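Local coordinates for protein imidazolonepropionase (Unidentified, PDB 2Q09) that catalyses the hydrolytic opening of the imidazolone ring of imidazolone-5-propanoate to yield N-formimidoyl-L-glutamate, the third step of histidine degradation, at residues G37-L42 / L367-A373; P187-V191 / F220-Q224. The contacts are given in a common frame with arbitrary orientation. Numbering follows the deposited sequence.

Interaction 1 of 2, residues G37-L42 / L367-A373; sequences GRIHAL and LRVGMLA
The 37-42 segment enters an extended strand at Arg38, just after Gly37 takes positive phi (69°/6°); the 367-373 segment has no regular secondary structure and runs antiparallel to it through a single beta bridge, Arg38 to Leu372, with their CA atoms 4.2 Å apart. Three near-linear backbone hydrogen bonds set the register: Ala373 N to Gly37 O (2.9 Å, 170°), Ile39 N to Met371 O (2.9 Å, 172°) and Gly370 N to Ile39 O (2.8 Å, 175°). The last coincides with a type II turn from Arg368 to Met371, closed by Met371 N to Arg368 O at 3.2 Å; Gly370, at 101°/-22°, holds the position where a CB would clash with the preceding carbonyl. Strand 38-44 is outermost in a four-stranded mixed sheet built entirely from the first 58 residues of the chain, so the loop before strand 375-378 pairs with the edge strand of the small beta domain of this amidohydrolase, from 325 residues away in sequence. Farther along, His40 and Ala41 both face Gly33 in a classic beta bulge. Ile39 (mt) points toward the loop, its CD1 3.4 Å from Arg368 O and 4.4 Å from Leu367 CD2. Leu42 CD1 comes to 3.2 Å from Leu367 O and 4.3 Å from Leu367 CB, while Val369 CG2 lies 3.6 Å from Ala41 CA. Extended Arg38 (chi1 m, then t, t) donates from NH1 to Gly370 O (2.9 Å, 136°) and also bonds Gln363; Leu372 CD2 covers one guanidinium face, 4.0 Å from Arg38 CZ.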
ATOM      1  N   GLY A  37      22.753  -6.468   2.579  1.00 35.80           N
ATOM      2  CA  GLY A  37      21.356  -6.063   2.591  1.00 34.47           C
ATOM      3  C   GLY A  37      20.339  -6.993   3.229  1.00 33.00           C
ATOM      4  O   GLY A  37      19.143  -6.729   3.155  1.00 31.01           O
ATOM      5  N   ARG A  38      20.795  -8.073   3.856  1.00 32.38           N
ATOM      6  CA  ARG A  38      19.879  -9.014   4.481  1.00 32.38           C
ATOM      7  C   ARG A  38      20.205  -9.302   5.934  1.00 32.55           C
ATOM      8  O   ARG A  38      21.329  -9.084   6.389  1.00 30.56           O
ATOM      9  CB  ARG A  38      19.878 -10.335   3.717  1.00 33.79           C
ATOM     10  CG  ARG A  38      19.377 -10.223   2.295  1.00 35.80           C
ATOM     11  CD  ARG A  38      19.294 -11.582   1.638  1.00 37.12           C
ATOM     12  NE  ARG A  38      18.799 -11.474   0.270  1.00 38.22           N
ATOM     13  CZ  ARG A  38      17.519 -11.541  -0.081  1.00 39.50           C
ATOM     14  NH1 ARG A  38      16.581 -11.733   0.834  1.00 40.04           N
ATOM     15  NH2 ARG A  38      17.177 -11.388  -1.352  1.00 39.87           N
ATOM     16  N   ILE A  39      19.200  -9.786   6.660  1.00 31.67           N
ATOM     17  CA  ILE A  39      19.390 -10.142   8.055  1.00 32.20           C
ATOM     18  C   ILE A  39      20.224 -11.420   8.009  1.00 33.95           C
ATOM     19  O   ILE A  39      19.768 -12.458   7.511  1.00 33.10           O
ATOM     20  CB  ILE A  39      18.049 -10.418   8.753  1.00 31.06           C
ATOM     21  CG1 ILE A  39      17.134  -9.196   8.613  1.00 31.32           C
ATOM     22  CG2 ILE A  39      18.292 -10.695  10.241  1.00 30.29           C
ATOM     23  CD1 ILE A  39      15.720  -9.423   9.108  1.00 31.12           C
ATOM     24  N   HIS A  40      21.448 -11.326   8.508  1.00 35.94           N
ATOM     25  CA  HIS A  40      22.366 -12.455   8.492  1.00 38.19           C
ATOM     26  C   HIS A  40      22.263 -13.318   9.738  1.00 38.13           C
ATOM     27  O   HIS A  40      22.472 -14.529   9.687  1.00 38.76           O
ATOM     28  CB  HIS A  40      23.795 -11.944   8.340  1.00 39.57           C
ATOM     29  CG  HIS A  40      24.767 -12.997   7.922  1.00 42.77           C
ATOM     30  ND1 HIS A  40      24.621 -13.722   6.758  1.00 43.66           N
ATOM     31  CD2 HIS A  40      25.903 -13.447   8.506  1.00 43.23           C
ATOM     32  CE1 HIS A  40      25.626 -14.574   6.643  1.00 44.12           C
ATOM     33  NE2 HIS A  40      26.416 -14.428   7.692  1.00 44.74           N
ATOM     34  N   ALA A  41      21.941 -12.691  10.863  1.00 37.71           N
ATOM     35  CA  ALA A  41      21.817 -13.429  12.109  1.00 36.69           C
ATOM     36  C   ALA A  41      21.020 -12.692  13.180  1.00 36.25           C
ATOM     37  O   ALA A  41      21.020 -11.461  13.250  1.00 35.55           O
ATOM     38  CB  ALA A  41      23.201 -13.770  12.647  1.00 37.00           C
ATOM     39  N   LEU A  42      20.333 -13.481  14.001  1.00 35.51           N
ATOM     40  CA  LEU A  42      19.539 -12.991  15.119  1.00 37.11           C
ATOM     41  C   LEU A  42      19.892 -13.884  16.293  1.00 36.97           C
ATOM     42  O   LEU A  42      19.438 -15.023  16.382  1.00 38.55           O
ATOM     43  CB  LEU A  42      18.050 -13.096  14.815  1.00 36.92           C
ATOM     44  CG  LEU A  42      17.406 -11.827  14.269  1.00 38.52           C
ATOM     45  CD1 LEU A  42      15.961 -12.113  13.892  1.00 40.65           C
ATOM     46  CD2 LEU A  42      17.483 -10.731  15.332  1.00 37.40           C
ATOM     47  N   LEU A 367      11.188 -10.219  10.862  1.00 25.08           N
ATOM     48  CA  LEU A 367      12.581 -10.171  11.278  1.00 25.39           C
ATOM     49  C   LEU A 367      13.063 -11.618  11.339  1.00 26.92           C
ATOM     50  O   LEU A 367      13.101 -12.242  12.403  1.00 25.68           O
ATOM     51  CB  LEU A 367      12.734  -9.493  12.649  1.00 23.55           C
ATOM     52  CG  LEU A 367      12.281  -8.030  12.779  1.00 23.32           C
ATOM     53  CD1 LEU A 367      12.739  -7.494  14.131  1.00 22.27           C
ATOM     54  CD2 LEU A 367      12.868  -7.177  11.664  1.00 22.55           C
ATOM     55  N   ARG A 368      13.390 -12.156  10.169  1.00 27.91           N
ATOM     56  CA  ARG A 368      13.887 -13.519  10.048  1.00 30.04           C
ATOM     57  C   ARG A 368      15.202 -13.528   9.293  1.00 30.19           C
ATOM     58  O   ARG A 368      15.416 -12.729   8.385  1.00 28.93           O
ATOM     59  CB  ARG A 368      12.935 -14.386   9.239  1.00 31.15           C
ATOM     60  CG  ARG A 368      11.570 -14.629   9.798  1.00 34.02           C
ATOM     61  CD  ARG A 368      10.972 -15.760   8.993  1.00 36.39           C
ATOM     62  NE  ARG A 368       9.617 -16.101   9.391  1.00 38.26           N
ATOM     63  CZ  ARG A 368       9.151 -17.342   9.420  1.00 39.49           C
ATOM     64  NH1 ARG A 368       9.944 -18.350   9.082  1.00 41.08           N
ATOM     65  NH2 ARG A 368       7.900 -17.577   9.779  1.00 39.57           N
ATOM     66  N   VAL A 369      16.069 -14.468   9.644  1.00 30.57           N
ATOM     67  CA  VAL A 369      17.340 -14.599   8.954  1.00 30.98           C
ATOM     68  C   VAL A 369      17.057 -14.928   7.498  1.00 29.62           C
ATOM     69  O   VAL A 369      16.200 -15.747   7.196  1.00 30.37           O
ATOM     70  CB  VAL A 369      18.195 -15.716   9.589  1.00 31.86           C
ATOM     71  CG1 VAL A 369      19.217 -16.243   8.585  1.00 34.47           C
ATOM     72  CG2 VAL A 369      18.899 -15.172  10.815  1.00 31.69           C
ATOM     73  N   GLY A 370      17.766 -14.267   6.594  1.00 30.64           N
ATOM     74  CA  GLY A 370      17.563 -14.517   5.178  1.00 30.76           C
ATOM     75  C   GLY A 370      16.705 -13.481   4.465  1.00 31.64           C
ATOM     76  O   GLY A 370      16.780 -13.344   3.243  1.00 30.41           O
HETATM   77  N   MSE A 371      15.882 -12.748   5.211  1.00 30.58           N
HETATM   78  CA  MSE A 371      15.036 -11.725   4.595  1.00 30.71           C
HETATM   79  C   MSE A 371      15.761 -10.383   4.545  1.00 28.25           C
HETATM   80  O   MSE A 371      16.759 -10.190   5.237  1.00 28.31           O
HETATM   81  CB  MSE A 371      13.715 -11.600   5.359  1.00 31.80           C
HETATM   82  CG  MSE A 371      12.852 -12.841   5.225  1.00 35.73           C
HETATM   83 SE   MSE A 371      11.073 -12.605   5.959  1.00 39.97          SE
HETATM   84  CE  MSE A 371      10.196 -11.925   4.403  1.00 39.91           C
ATOM     85  N   LEU A 372      15.256  -9.455   3.733  1.00 27.24           N
ATOM     86  CA  LEU A 372      15.887  -8.147   3.593  1.00 26.19           C
ATOM     87  C   LEU A 372      15.959  -7.400   4.916  1.00 26.23           C
ATOM     88  O   LEU A 372      15.051  -7.502   5.753  1.00 25.57           O
ATOM     89  CB  LEU A 372      15.147  -7.315   2.542  1.00 25.67           C
ATOM     90  CG  LEU A 372      15.238  -7.885   1.118  1.00 27.15           C
ATOM     91  CD1 LEU A 372      14.222  -7.196   0.213  1.00 25.53           C
ATOM     92  CD2 LEU A 372      16.662  -7.713   0.579  1.00 27.08           C
ATOM     93  N   ALA A 373      17.037  -6.642   5.097  1.00 24.62           N
ATOM     94  CA  ALA A 373      17.248  -5.897   6.329  1.00 24.35           C
ATOM     95  C   ALA A 373      16.525  -4.552   6.356  1.00 23.94           C
ATOM     96  O   ALA A 373      17.163  -3.494   6.333  1.00 23.68           O
ATOM     97  CB  ALA A 373      18.746  -5.692   6.568  1.00 26.53           C
TER

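Interaction 2 of 2, residues P187-V191 / F220-Q224; sequences PDSWV and FSLAQ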
ATOM      1  N   PRO A 187     -16.565   3.078 -23.693  1.00 41.05           N
ATOM      2  CA  PRO A 187     -15.780   2.498 -22.598  1.00 40.09           C
ATOM      3  C   PRO A 187     -14.927   1.305 -23.016  1.00 39.18           C
ATOM      4  O   PRO A 187     -13.788   1.151 -22.567  1.00 38.55           O
ATOM      5  CB  PRO A 187     -16.852   2.094 -21.591  1.00 41.12           C
ATOM      6  CG  PRO A 187     -17.919   3.114 -21.809  1.00 41.65           C
ATOM      7  CD  PRO A 187     -17.985   3.184 -23.306  1.00 41.58           C
ATOM      8  N   ASP A 188     -15.492   0.462 -23.873  1.00 38.37           N
ATOM      9  CA  ASP A 188     -14.800  -0.729 -24.349  1.00 37.64           C
ATOM     10  C   ASP A 188     -13.599  -0.397 -25.213  1.00 37.17           C
ATOM     11  O   ASP A 188     -12.648  -1.168 -25.300  1.00 36.80           O
ATOM     12  CB  ASP A 188     -15.771  -1.614 -25.127  1.00 39.49           C
ATOM     13  CG  ASP A 188     -16.780  -2.284 -24.224  1.00 41.87           C
ATOM     14  OD1 ASP A 188     -17.995  -2.165 -24.480  1.00 44.10           O
ATOM     15  OD2 ASP A 188     -16.353  -2.936 -23.251  1.00 42.58           O
ATOM     16  N   SER A 189     -13.644   0.765 -25.853  1.00 36.74           N
ATOM     17  CA  SER A 189     -12.551   1.201 -26.698  1.00 37.49           C
ATOM     18  C   SER A 189     -11.373   1.545 -25.790  1.00 36.08           C
ATOM     19  O   SER A 189     -10.216   1.304 -26.137  1.00 36.24           O
ATOM     20  CB  SER A 189     -12.979   2.422 -27.515  1.00 38.24           C
ATOM     21  OG  SER A 189     -12.117   2.614 -28.622  1.00 42.28           O
ATOM     22  N   TRP A 190     -11.684   2.100 -24.622  1.00 34.88           N
ATOM     23  CA  TRP A 190     -10.657   2.469 -23.654  1.00 33.68           C
ATOM     24  C   TRP A 190     -10.033   1.185 -23.110  1.00 33.95           C
ATOM     25  O   TRP A 190      -8.824   1.101 -22.918  1.00 34.19           O
ATOM     26  CB  TRP A 190     -11.278   3.296 -22.517  1.00 33.07           C
ATOM     27  CG  TRP A 190     -10.343   3.575 -21.375  1.00 32.04           C
ATOM     28  CD1 TRP A 190     -10.569   3.316 -20.052  1.00 32.72           C
ATOM     29  CD2 TRP A 190      -9.031   4.153 -21.454  1.00 31.40           C
ATOM     30  NE1 TRP A 190      -9.478   3.693 -19.301  1.00 31.40           N
ATOM     31  CE2 TRP A 190      -8.521   4.208 -20.136  1.00 32.50           C
ATOM     32  CE3 TRP A 190      -8.235   4.628 -22.511  1.00 31.38           C
ATOM     33  CZ2 TRP A 190      -7.253   4.722 -19.842  1.00 30.55           C
ATOM     34  CZ3 TRP A 190      -6.968   5.140 -22.217  1.00 29.87           C
ATOM     35  CH2 TRP A 190      -6.494   5.181 -20.892  1.00 30.78           C
ATOM     36  N   VAL A 191     -10.861   0.178 -22.865  1.00 35.18           N
ATOM     37  CA  VAL A 191     -10.361  -1.094 -22.366  1.00 35.23           C
ATOM     38  C   VAL A 191      -9.398  -1.705 -23.387  1.00 35.82           C
ATOM     39  O   VAL A 191      -8.353  -2.240 -23.015  1.00 35.17           O
ATOM     40  CB  VAL A 191     -11.518  -2.080 -22.074  1.00 36.11           C
ATOM     41  CG1 VAL A 191     -10.955  -3.438 -21.673  1.00 34.82           C
ATOM     42  CG2 VAL A 191     -12.394  -1.528 -20.957  1.00 35.69           C
ATOM     43  N   PHE A 220     -15.555  -0.024 -13.767  1.00 40.27           N
ATOM     44  CA  PHE A 220     -15.478  -0.965 -14.875  1.00 38.94           C
ATOM     45  C   PHE A 220     -16.213  -2.245 -14.508  1.00 38.54           C
ATOM     46  O   PHE A 220     -16.146  -2.704 -13.371  1.00 37.05           O
ATOM     47  CB  PHE A 220     -14.014  -1.255 -15.221  1.00 39.26           C
ATOM     48  CG  PHE A 220     -13.325  -0.104 -15.889  1.00 39.91           C
ATOM     49  CD1 PHE A 220     -13.326   0.013 -17.274  1.00 40.86           C
ATOM     50  CD2 PHE A 220     -12.738   0.901 -15.129  1.00 39.57           C
ATOM     51  CE1 PHE A 220     -12.761   1.125 -17.895  1.00 40.82           C
ATOM     52  CE2 PHE A 220     -12.171   2.016 -15.742  1.00 39.81           C
ATOM     53  CZ  PHE A 220     -12.185   2.126 -17.126  1.00 40.26           C
ATOM     54  N   SER A 221     -16.932  -2.805 -15.473  1.00 38.70           N
ATOM     55  CA  SER A 221     -17.694  -4.028 -15.246  1.00 38.05           C
ATOM     56  C   SER A 221     -16.781  -5.223 -15.023  1.00 37.55           C
ATOM     57  O   SER A 221     -15.566  -5.142 -15.204  1.00 36.71           O
ATOM     58  CB  SER A 221     -18.610  -4.319 -16.435  1.00 38.75           C
ATOM     59  OG  SER A 221     -17.861  -4.763 -17.553  1.00 37.81           O
ATOM     60  N   LEU A 222     -17.386  -6.335 -14.626  1.00 37.05           N
ATOM     61  CA  LEU A 222     -16.662  -7.569 -14.379  1.00 36.70           C
ATOM     62  C   LEU A 222     -16.040  -8.051 -15.693  1.00 36.45           C
ATOM     63  O   LEU A 222     -14.906  -8.522 -15.721  1.00 36.39           O
ATOM     64  CB  LEU A 222     -17.629  -8.616 -13.821  1.00 37.83           C
ATOM     65  CG  LEU A 222     -17.083  -9.916 -13.235  1.00 38.54           C
ATOM     66  CD1 LEU A 222     -16.298  -9.625 -11.957  1.00 38.45           C
ATOM     67  CD2 LEU A 222     -18.246 -10.849 -12.940  1.00 37.99           C
ATOM     68  N   ALA A 223     -16.786  -7.918 -16.782  1.00 36.44           N
ATOM     69  CA  ALA A 223     -16.307  -8.341 -18.095  1.00 35.85           C
ATOM     70  C   ALA A 223     -15.111  -7.503 -18.540  1.00 35.61           C
ATOM     71  O   ALA A 223     -14.116  -8.041 -19.012  1.00 35.33           O
ATOM     72  CB  ALA A 223     -17.435  -8.241 -19.122  1.00 35.35           C
ATOM     73  N   GLN A 224     -15.212  -6.189 -18.385  1.00 35.58           N
ATOM     74  CA  GLN A 224     -14.124  -5.302 -18.775  1.00 35.19           C
ATOM     75  C   GLN A 224     -12.921  -5.523 -17.870  1.00 34.60           C
ATOM     76  O   GLN A 224     -11.777  -5.371 -18.297  1.00 34.06           O
ATOM     77  CB  GLN A 224     -14.586  -3.853 -18.697  1.00 35.77           C
ATOM     78  CG  GLN A 224     -15.776  -3.568 -19.594  1.00 38.03           C
ATOM     79  CD  GLN A 224     -16.311  -2.168 -19.424  1.00 39.21           C
ATOM     80  OE1 GLN A 224     -16.539  -1.713 -18.305  1.00 41.25           O
ATOM     81  NE2 GLN A 224     -16.525  -1.477 -20.537  1.00 39.29           N
TER
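One glutamine side chain serves two helix starts at once. Gln224 NE2 donates to Asp188 OD2 at 3.1 Å (167°), in the first turn of helix 187-204, while Gln224 OE1 accepts from Ser221 N at 3.1 Å (166°). With Gln224 N donating to Ser221 OG (3.1 Å, 168°), this completes a capping box at the start of helix 222-234. Gln224 CB lies 3.9 Å from Val191 CG2, and the m, t rotamer carries Gln224 NE2 to 3.7 Å from Pro187 CB. Beside this polar link, Phe220 CZ meets Trp190 CD1 at 3.5 Å; ring centroids 5.8 Å apart and planes at 38° make this a rim-to-rim pair, not a stack. Val191 CG2 adds an apolar contact to Phe220 CE1 at 4.1 Å, and Val179 also touches Phe220. The contact thus joins the N-terminal ends of two successive helices that follow strands 168-176 and 210-213, neighbouring parallel strands of the TIM-type barrel of the amidohydrolase superfamily.

How the interactions relate
Interactions 1 and 2 lie on opposite sides of the chain's centre, with their own centres 44 Å apart and nearest atoms about 31 Å apart, so they do not touch. In sequence, 187-191 and 220-224 both fall between 37-42 and 367-373: segments 325 residues apart meet in interaction 1, whereas interaction 2 bridges only 29 residues within the barrel. They also differ in distance from the active site. Interaction 1 lies away from the iron and inhibitor sites; in interaction 2, the Phe220 side chain is about 6 Å from that of pocket residue His177, about 9 Å from the bound inhibitor and about 13 Å from the iron ion, so Phe220 is near a pocket residue but does not contact the inhibitor.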